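Local coordinates for TRAP dicarboxylate ABC transporter, substrate-binding protein (Roseobacter denitrificans, PDB 4OVQ) that binds beta-D-glucuronate as a periplasmic solute-binding protein and probably delivers it to a TRAP-type membrane transporter, at residues A128-A131 against Q136-A139; E75-G80 against G85-G90; G241-N244 against M250-A253. All coordinates share one frame; numbering follows the deposited sequence.

Contact 1. Residues A128-A131 against Q136-A139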
ATOM      1  N   ALA A 128      -8.258 -13.618  -7.200  1.00 16.45           N
ATOM      2  CA  ALA A 128      -8.541 -14.231  -8.470  1.00 18.41           C
ATOM      3  C   ALA A 128      -8.146 -13.278  -9.577  1.00 15.49           C
ATOM      4  O   ALA A 128      -7.477 -13.678 -10.520  1.00 22.10           O
ATOM      5  CB  ALA A 128      -9.996 -14.589  -8.576  1.00 22.98           C
ATOM      6  N   GLY A 129      -8.543 -12.011  -9.430  1.00 17.70           N
ATOM      7  CA  GLY A 129      -8.244 -10.998 -10.425  1.00 16.88           C
ATOM      8  C   GLY A 129      -6.743 -10.841 -10.566  1.00 16.15           C
ATOM      9  O   GLY A 129      -6.209 -10.709 -11.659  1.00 18.06           O
HETATM   10  N   MSE A 130      -6.044 -10.880  -9.444  1.00 17.29           N
HETATM   11  CA  MSE A 130      -4.594 -10.751  -9.490  1.00 11.95           C
HETATM   12  C   MSE A 130      -3.956 -11.935 -10.193  1.00 18.77           C
HETATM   13  O   MSE A 130      -3.113 -11.771 -11.077  1.00 15.26           O
HETATM   14  CB  MSE A 130      -4.030 -10.579  -8.069  1.00 10.89           C
HETATM   15  CG  MSE A 130      -4.330  -9.165  -7.492  1.00 10.36           C
HETATM   16 SE   MSE A 130      -3.593  -9.005  -5.690  1.00 18.48          SE
HETATM   17  CE  MSE A 130      -1.714  -9.217  -6.159  1.00 19.38           C
ATOM     18  N   ALA A 131      -4.365 -13.139  -9.793  1.00 20.98           N
ATOM     19  CA  ALA A 131      -3.824 -14.361 -10.357  1.00 23.93           C
ATOM     20  C   ALA A 131      -4.048 -14.363 -11.875  1.00 18.77           C
ATOM     21  O   ALA A 131      -3.161 -14.758 -12.638  1.00 25.20           O
ATOM     22  CB  ALA A 131      -4.481 -15.579  -9.693  1.00 24.34           C
ATOM     23  N   GLN A 136       0.268 -13.854  -8.100  1.00 10.83           N
ATOM     24  CA  GLN A 136      -0.459 -14.562  -7.045  1.00 16.11           C
ATOM     25  C   GLN A 136      -0.179 -13.948  -5.649  1.00 13.14           C
ATOM     26  O   GLN A 136       0.965 -13.961  -5.182  1.00 11.24           O
ATOM     27  CB  GLN A 136      -0.002 -16.016  -7.073  1.00 18.68           C
ATOM     28  CG  GLN A 136      -0.378 -16.852  -5.894  1.00 26.17           C
ATOM     29  CD  GLN A 136      -1.734 -17.386  -6.056  1.00 24.85           C
ATOM     30  OE1 GLN A 136      -2.038 -18.031  -7.067  1.00 30.47           O
ATOM     31  NE2 GLN A 136      -2.603 -17.073  -5.110  1.00 28.11           N
ATOM     32  N   PRO A 137      -1.196 -13.383  -4.980  1.00 11.78           N
ATOM     33  CA  PRO A 137      -0.938 -12.995  -3.584  1.00 10.79           C
ATOM     34  C   PRO A 137      -0.915 -14.214  -2.664  1.00 13.37           C
ATOM     35  O   PRO A 137      -1.712 -15.128  -2.829  1.00 16.40           O
ATOM     36  CB  PRO A 137      -2.112 -12.078  -3.250  1.00 13.57           C
ATOM     37  CG  PRO A 137      -3.221 -12.672  -4.088  1.00 11.53           C
ATOM     38  CD  PRO A 137      -2.592 -13.094  -5.379  1.00 12.21           C
ATOM     39  N   LEU A 138       0.055 -14.237  -1.770  1.00  7.80           N
ATOM     40  CA  LEU A 138       0.285 -15.321  -0.821  1.00  8.01           C
ATOM     41  C   LEU A 138      -0.123 -14.975   0.598  1.00  9.19           C
ATOM     42  O   LEU A 138      -0.463 -15.874   1.359  1.00 10.28           O
ATOM     43  CB  LEU A 138       1.759 -15.700  -0.801  1.00  9.29           C
ATOM     44  CG  LEU A 138       2.337 -16.206  -2.118  1.00  8.66           C
ATOM     45  CD1 LEU A 138       3.851 -16.351  -1.950  1.00 10.41           C
ATOM     46  CD2 LEU A 138       1.713 -17.544  -2.542  1.00 14.37           C
ATOM     47  N   ALA A 139      -0.112 -13.699   0.957  1.00  8.11           N
ATOM     48  CA  ALA A 139      -0.508 -13.234   2.271  1.00  8.40           C
ATOM     49  C   ALA A 139      -0.661 -11.736   2.237  1.00  8.62           C
ATOM     50  O   ALA A 139      -0.121 -11.079   1.336  1.00  9.68           O
ATOM     51  CB  ALA A 139       0.516 -13.639   3.311  1.00  8.37           C
TER
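Met-130, present here as selenomethionine, lies against the pyrrolidine ring of Pro-137. The contact begins at the root of the side chain, where Met-130 CB lies 4.0 Å from Pro-137 CD. Further out, Met-130 SE sits 4.0 Å from Pro-137 CG. The terminal methyl then turns back. Met-130 CE comes within 4.1 Å of Pro-137 CD and equally close to Pro-137 CB. The chain bends at chi3 (63°), which probably brings the methyl back to the ring. CB, SE and CE therefore share the proline between them, and the two side chains cross obliquely. All of these contacts are apolar, and both residues are buried.

Beside this pair, Ala-131 CB approaches the amide oxygen of Gln-136, with OE1 4.3 Å away. This is a loose contact at a partly exposed place. The amide is held by its other end. Gln-136 NE2 donates to Pro-137 O at 3.1 Å, and the N-H points almost straight at the oxygen (170°). The acceptor lies in the amide plane, although the donor is tilted from the carbonyl plane of Pro-137. This bond probably fixes the rotation of the amide, with OE1 left toward Ala-131. No hydrogen bond joins the two segments.

The pair closes the short connection from helix 121-132 into strand 135-141. That strand is an outermost one of the five-stranded mixed sheet in this solute-binding fold. It runs antiparallel to strand 234-239, to which Gln-136 and Leu-138 bond through their backbones. Cys-235 of that strand touches both Met-130 and Pro-137. Ala-131 and Gln-136 also meet Ile-240 of helix 240-244, and Leu-138 packs on helix 248-282.

Contact 2. Residues E75-G80 against G85-G90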
ATOM      1  N   GLU A  75       5.785  -5.025 -12.882  1.00  8.44           N
ATOM      2  CA  GLU A  75       5.954  -5.579 -14.212  1.00 12.03           C
ATOM      3  C   GLU A  75       6.994  -6.709 -14.247  1.00 12.50           C
ATOM      4  O   GLU A  75       6.831  -7.710 -14.980  1.00 14.51           O
ATOM      5  CB  GLU A  75       6.317  -4.463 -15.207  1.00 13.52           C
ATOM      6  CG  GLU A  75       6.250  -4.914 -16.661  1.00 27.83           C
ATOM      7  CD  GLU A  75       5.006  -5.762 -16.920  1.00 28.05           C
ATOM      8  OE1 GLU A  75       3.887  -5.232 -16.759  1.00 33.86           O
ATOM      9  OE2 GLU A  75       5.154  -6.974 -17.233  1.00 37.22           O
ATOM     10  N   GLN A  76       8.090  -6.569 -13.501  1.00  9.27           N
ATOM     11  CA  GLN A  76       9.114  -7.624 -13.489  1.00  9.44           C
ATOM     12  C   GLN A  76       8.551  -8.931 -12.909  1.00 10.66           C
ATOM     13  O   GLN A  76       8.844 -10.009 -13.406  1.00 11.93           O
ATOM     14  CB  GLN A  76      10.360  -7.191 -12.709  1.00 12.39           C
ATOM     15  CG  GLN A  76      11.139  -6.057 -13.317  1.00 12.65           C
ATOM     16  CD  GLN A  76      12.314  -5.633 -12.431  1.00 16.94           C
ATOM     17  OE1 GLN A  76      13.123  -6.458 -12.014  1.00 24.50           O
ATOM     18  NE2 GLN A  76      12.383  -4.349 -12.130  1.00 29.27           N
ATOM     19  N   VAL A  77       7.753  -8.841 -11.849  1.00  8.92           N
ATOM     20  CA  VAL A  77       7.160 -10.046 -11.267  1.00 10.26           C
ATOM     21  C   VAL A  77       6.175 -10.667 -12.262  1.00 13.39           C
ATOM     22  O   VAL A  77       6.211 -11.867 -12.514  1.00 12.15           O
ATOM     23  CB  VAL A  77       6.524  -9.766  -9.880  1.00  9.71           C
ATOM     24  CG1 VAL A  77       5.746 -10.937  -9.389  1.00 13.06           C
ATOM     25  CG2 VAL A  77       7.647  -9.514  -8.875  1.00  9.89           C
ATOM     26  N   ARG A  78       5.354  -9.844 -12.880  1.00 14.51           N
ATOM     27  CA  ARG A  78       4.363 -10.363 -13.830  1.00 12.55           C
ATOM     28  C   ARG A  78       5.074 -11.071 -15.001  1.00 16.48           C
ATOM     29  O   ARG A  78       4.669 -12.149 -15.444  1.00 15.01           O
ATOM     30  CB  ARG A  78       3.517  -9.211 -14.352  1.00 15.31           C
ATOM     31  CG  ARG A  78       2.347  -9.677 -15.155  1.00 19.96           C
ATOM     32  CD  ARG A  78       1.478  -8.528 -15.614  1.00 24.13           C
ATOM     33  NE  ARG A  78       0.276  -9.049 -16.266  1.00 32.40           N
ATOM     34  CZ  ARG A  78      -0.279  -8.556 -17.368  1.00 23.62           C
ATOM     35  NH1 ARG A  78       0.260  -7.509 -17.992  1.00 30.73           N
ATOM     36  NH2 ARG A  78      -1.377  -9.129 -17.861  1.00 29.42           N
ATOM     37  N   ALA A  79       6.174 -10.486 -15.455  1.00 13.35           N
ATOM     38  CA  ALA A  79       6.937 -11.014 -16.587  1.00 14.69           C
ATOM     39  C   ALA A  79       7.850 -12.192 -16.234  1.00 15.91           C
ATOM     40  O   ALA A  79       8.465 -12.825 -17.116  1.00 19.88           O
ATOM     41  CB  ALA A  79       7.756  -9.883 -17.200  1.00 15.89           C
ATOM     42  N   GLY A  80       7.985 -12.485 -14.947  1.00 12.59           N
ATOM     43  CA  GLY A  80       8.861 -13.547 -14.507  1.00 14.85           C
ATOM     44  C   GLY A  80      10.339 -13.231 -14.418  1.00 18.07           C
ATOM     45  O   GLY A  80      11.151 -14.130 -14.206  1.00 21.58           O
ATOM     46  N   GLY A  85       7.565 -10.141  -4.780  1.00  9.22           N
ATOM     47  CA  GLY A  85       7.525  -8.752  -4.342  1.00  8.08           C
ATOM     48  C   GLY A  85       6.627  -8.605  -3.129  1.00  8.73           C
ATOM     49  O   GLY A  85       5.678  -9.346  -2.942  1.00 11.02           O
ATOM     50  N   ASN A  86       6.961  -7.673  -2.258  1.00  7.60           N
ATOM     51  CA  ASN A  86       5.998  -7.131  -1.325  1.00  7.56           C
ATOM     52  C   ASN A  86       5.477  -5.851  -1.973  1.00  6.71           C
ATOM     53  O   ASN A  86       6.176  -4.840  -2.014  1.00  7.46           O
ATOM     54  CB  ASN A  86       6.656  -6.864   0.040  1.00  6.95           C
ATOM     55  CG  ASN A  86       5.929  -5.805   0.867  1.00  8.93           C
ATOM     56  OD1 ASN A  86       6.556  -4.979   1.529  1.00  8.45           O
ATOM     57  ND2 ASN A  86       4.611  -5.812   0.812  1.00  7.82           N
ATOM     58  N   PHE A  87       4.266  -5.926  -2.489  1.00  6.40           N
ATOM     59  CA  PHE A  87       3.644  -4.835  -3.196  1.00  6.32           C
ATOM     60  C   PHE A  87       2.443  -4.253  -2.420  1.00  6.02           C
ATOM     61  O   PHE A  87       1.522  -4.972  -1.987  1.00  7.77           O
ATOM     62  CB  PHE A  87       3.176  -5.271  -4.596  1.00  6.76           C
ATOM     63  CG  PHE A  87       4.274  -5.710  -5.501  1.00  6.64           C
ATOM     64  CD1 PHE A  87       5.474  -5.027  -5.531  1.00  9.28           C
ATOM     65  CD2 PHE A  87       4.079  -6.808  -6.329  1.00  8.98           C
ATOM     66  CE1 PHE A  87       6.500  -5.437  -6.371  1.00  9.98           C
ATOM     67  CE2 PHE A  87       5.075  -7.232  -7.181  1.00  8.89           C
ATOM     68  CZ  PHE A  87       6.280  -6.544  -7.204  1.00 10.82           C
ATOM     69  N   ASN A  88       2.440  -2.930  -2.313  1.00  7.67           N
ATOM     70  CA  ASN A  88       1.220  -2.206  -1.943  1.00  7.08           C
ATOM     71  C   ASN A  88       0.188  -2.378  -3.057  1.00  5.74           C
ATOM     72  O   ASN A  88       0.542  -2.362  -4.240  1.00  6.95           O
ATOM     73  CB  ASN A  88       1.573  -0.740  -1.837  1.00  6.12           C
ATOM     74  CG  ASN A  88       0.466   0.121  -1.244  1.00  8.56           C
ATOM     75  OD1 ASN A  88      -0.319   0.736  -1.986  1.00  6.84           O
ATOM     76  ND2 ASN A  88       0.461   0.259   0.073  1.00  8.90           N
ATOM     77  N   LEU A  89      -1.085  -2.540  -2.723  1.00  8.18           N
ATOM     78  CA  LEU A  89      -2.084  -2.743  -3.789  1.00  9.15           C
ATOM     79  C   LEU A  89      -2.390  -1.502  -4.619  1.00  7.16           C
ATOM     80  O   LEU A  89      -2.945  -1.616  -5.700  1.00  9.24           O
ATOM     81  CB  LEU A  89      -3.367  -3.376  -3.243  1.00  9.55           C
ATOM     82  CG  LEU A  89      -3.383  -4.885  -3.495  1.00  9.81           C
ATOM     83  CD1 LEU A  89      -2.304  -5.619  -2.740  1.00 10.01           C
ATOM     84  CD2 LEU A  89      -4.769  -5.474  -3.183  1.00 17.73           C
ATOM     85  N   GLY A  90      -2.002  -0.324  -4.130  1.00  7.64           N
ATOM     86  CA  GLY A  90      -2.211   0.917  -4.864  1.00  7.86           C
ATOM     87  C   GLY A  90      -1.736   0.884  -6.301  1.00  7.11           C
ATOM     88  O   GLY A  90      -2.496   1.087  -7.238  1.00  8.02           O
TER
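The Phe-87 ring has Gly-85 CA over one face, 3.8 Å above the plane and toward the rim, while Val-77 meets its edge. This joins helix 70-79 to strand 84-88, the second half of a beta-alpha-beta crossover that starts from the parallel strand 58-62. Val-77 CG2 approaches Phe-87 CZ at 3.7 Å, and Val-77 CB lies in the ring plane, 4.0 Å from Phe-87 CE2. With CG set anti to its own carbonyl carbon (chi1 -62°), the ring reaches the helix alongside Gly-85. A side chain on Gly-85 would run into Phe-87 CZ. An alanine in place of Phe-87 would probably open a gap under the helix and leave Val-77 CG2 without its aromatic partner on the strand.

Trp-29 and Gln-70 also touch the ring, which ties it to the neighbouring strand and the pocket. The helix ends in a Schellman motif at Gly-80, whose N bonds to Val-77 O. At the far end of the strand, Asn-88 touches the bound glucuronate, and its ND2 bonds to Glu-234. Asn-88 is the N-cap of the weakly bonded helix that follows, and its OD1 accepts from Gly-90 N at 2.9 Å, with the donor above the carbonyl plane.

Contact 3. Residues G241-N244 against M250-A253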
ATOM      1  N   GLY A 241       3.525 -18.329 -12.635  1.00 14.58           N
ATOM      2  CA  GLY A 241       4.166 -19.462 -13.288  1.00 18.00           C
ATOM      3  C   GLY A 241       5.135 -20.166 -12.358  1.00 16.19           C
ATOM      4  O   GLY A 241       5.164 -21.390 -12.274  1.00 16.87           O
ATOM      5  N   THR A 242       5.946 -19.370 -11.671  1.00 16.38           N
ATOM      6  CA  THR A 242       6.856 -19.851 -10.637  1.00 16.23           C
ATOM      7  C   THR A 242       6.098 -20.676  -9.596  1.00 17.36           C
ATOM      8  O   THR A 242       6.528 -21.784  -9.249  1.00 15.27           O
ATOM      9  CB  THR A 242       7.574 -18.665  -9.909  1.00 16.00           C
ATOM     10  OG1 THR A 242       8.340 -17.901 -10.852  1.00 18.72           O
ATOM     11  CG2 THR A 242       8.513 -19.152  -8.808  1.00 10.40           C
ATOM     12  N   PHE A 243       4.989 -20.138  -9.096  1.00 13.64           N
ATOM     13  CA  PHE A 243       4.197 -20.806  -8.062  1.00 13.24           C
ATOM     14  C   PHE A 243       3.568 -22.092  -8.571  1.00 14.20           C
ATOM     15  O   PHE A 243       3.628 -23.145  -7.906  1.00 16.83           O
ATOM     16  CB  PHE A 243       3.107 -19.871  -7.507  1.00 16.41           C
ATOM     17  CG  PHE A 243       2.291 -20.482  -6.386  1.00 20.44           C
ATOM     18  CD1 PHE A 243       2.798 -20.561  -5.108  1.00 16.71           C
ATOM     19  CD2 PHE A 243       1.022 -20.972  -6.626  1.00 22.43           C
ATOM     20  CE1 PHE A 243       2.057 -21.121  -4.078  1.00 20.03           C
ATOM     21  CE2 PHE A 243       0.272 -21.524  -5.595  1.00 22.75           C
ATOM     22  CZ  PHE A 243       0.804 -21.599  -4.322  1.00 19.63           C
ATOM     23  N   ASN A 244       3.011 -22.040  -9.778  1.00 14.68           N
ATOM     24  CA  ASN A 244       2.290 -23.183 -10.303  1.00 16.97           C
ATOM     25  C   ASN A 244       3.206 -24.353 -10.629  1.00 19.40           C
ATOM     26  O   ASN A 244       2.752 -25.486 -10.712  1.00 21.78           O
ATOM     27  CB  ASN A 244       1.478 -22.798 -11.534  1.00 15.30           C
ATOM     28  CG  ASN A 244       0.218 -22.066 -11.188  1.00 17.37           C
ATOM     29  OD1 ASN A 244      -0.189 -22.022 -10.024  1.00 21.25           O
ATOM     30  ND2 ASN A 244      -0.438 -21.495 -12.202  1.00 19.96           N
HETATM   31  N   MSE A 250       5.205 -28.188  -1.880  1.00 17.44           N
HETATM   32  CA  MSE A 250       6.010 -26.962  -1.869  1.00 14.05           C
HETATM   33  C   MSE A 250       5.126 -25.717  -1.903  1.00 13.26           C
HETATM   34  O   MSE A 250       5.451 -24.708  -1.287  1.00 13.88           O
HETATM   35  CB  MSE A 250       7.064 -26.944  -2.976  1.00 17.04           C
HETATM   36  CG  MSE A 250       8.161 -28.006  -2.787  1.00 13.17           C
HETATM   37 SE   MSE A 250       9.292 -27.748  -1.223  1.00 26.42          SE
HETATM   38  CE  MSE A 250       8.360 -28.855   0.077  1.00 23.48           C
ATOM     39  N   LYS A 251       4.005 -25.786  -2.610  1.00 14.48           N
ATOM     40  CA  LYS A 251       3.038 -24.698  -2.558  1.00 11.15           C
ATOM     41  C   LYS A 251       2.568 -24.497  -1.125  1.00 11.65           C
ATOM     42  O   LYS A 251       2.425 -23.363  -0.685  1.00 13.16           O
ATOM     43  CB  LYS A 251       1.812 -24.993  -3.386  1.00 13.89           C
ATOM     44  CG  LYS A 251       2.038 -24.995  -4.911  1.00 19.73           C
ATOM     45  CD  LYS A 251       0.796 -25.456  -5.635  1.00 22.58           C
ATOM     46  CE  LYS A 251       0.915 -25.207  -7.121  1.00 20.54           C
ATOM     47  NZ  LYS A 251      -0.367 -25.503  -7.846  1.00 26.49           N
ATOM     48  N   THR A 252       2.333 -25.595  -0.416  1.00 14.36           N
ATOM     49  CA  THR A 252       1.872 -25.501   0.969  1.00 13.97           C
ATOM     50  C   THR A 252       2.936 -24.844   1.833  1.00 13.66           C
ATOM     51  O   THR A 252       2.627 -23.981   2.650  1.00 13.31           O
ATOM     52  CB  THR A 252       1.464 -26.875   1.532  1.00 14.00           C
ATOM     53  OG1 THR A 252       0.304 -27.357   0.825  1.00 23.58           O
ATOM     54  CG2 THR A 252       1.152 -26.805   2.996  1.00 18.81           C
ATOM     55  N   ALA A 253       4.191 -25.238   1.632  1.00 14.18           N
ATOM     56  CA  ALA A 253       5.312 -24.609   2.342  1.00 14.34           C
ATOM     57  C   ALA A 253       5.455 -23.113   2.072  1.00 10.19           C
ATOM     58  O   ALA A 253       5.668 -22.334   3.005  1.00 11.97           O
ATOM     59  CB  ALA A 253       6.614 -25.319   2.006  1.00 18.85           C
TER
HETATM   60  O   HOH W   1       0.325 -26.244 -10.584  1.00 35.05           O
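Lys-251 lays the aliphatic part of its side chain over one face of the Phe-243 ring. Lys-251 CG forms the CH-pi contact, 4.0 Å from the ring centroid and 24° off the ring normal. It sits toward the rim of the ring, nearest to CZ. Lys-251 CB comes equally close to that atom, 3.7 Å from Phe-243 CZ. Next along the chain, Lys-251 CD lies 4.0 Å from Phe-243 CE2. The two side chains cross at about a right angle.

Beyond the ring, the lysine continues over the end of the short helix. Lys-251 CE packs 3.5 Å from Phe-243 O. The ammonium group stands 4.1 Å from Asn-244 OD1, too far for a hydrogen bond. A water probably links it to the helix end. This water accepts from Lys-251 NZ at 2.9 Å. It also lies 2.5 Å from Asn-244 O, so short that this second bond is doubtful in detail. The positive charge so lies near the carbonyl end of helix 240-244, where the helix dipole would probably help to hold it.

Torsions set up this meeting. Phe-243 has its ring anti to the backbone N (chi1 -177°), which swings it out to the second helix. The lysine is extended beyond CG, long enough to pass the ring and reach the water. Further out, Thr-242 N bonds to Asn-239 OD1 at the start of the short helix. Met-250 N bonds to Ser-247 OG in the opening turn of the long one.

The contact joins two successive helices across the short loop between them. Helix 240-244 follows directly on strand 234-239, and helix 248-282 returns from the loop, where Leu-246 also touches Lys-251. Beyond them, Met-250 meets the loop residues Thr-53 and Tyr-57.

How the contacts relate
The three contacts lie on the same side of the chain's centre, and along the chain contact 2 comes first, then contact 1, then contact 3. Contacts 1 and 2 reach the same five-stranded sheet, with centres about 11 Å apart and no direct touch. Contacts 1 and 3 do meet: Leu-138 CD2 packs 3.9 Å from Phe-243 CE1, so strand 135-141 takes part in contact 1 through Pro-137 and meets contact 3 through Leu-138. Contact 3 is the remote one, its centre about 17 Å from that of contact 2 and away from the sugar site. Contact 2 is closest to the ligand, for it includes Asn-88 of the pocket; the Phe-87 side chain is about 7 Å from the glucuronate, against about 13 Å for Met-130.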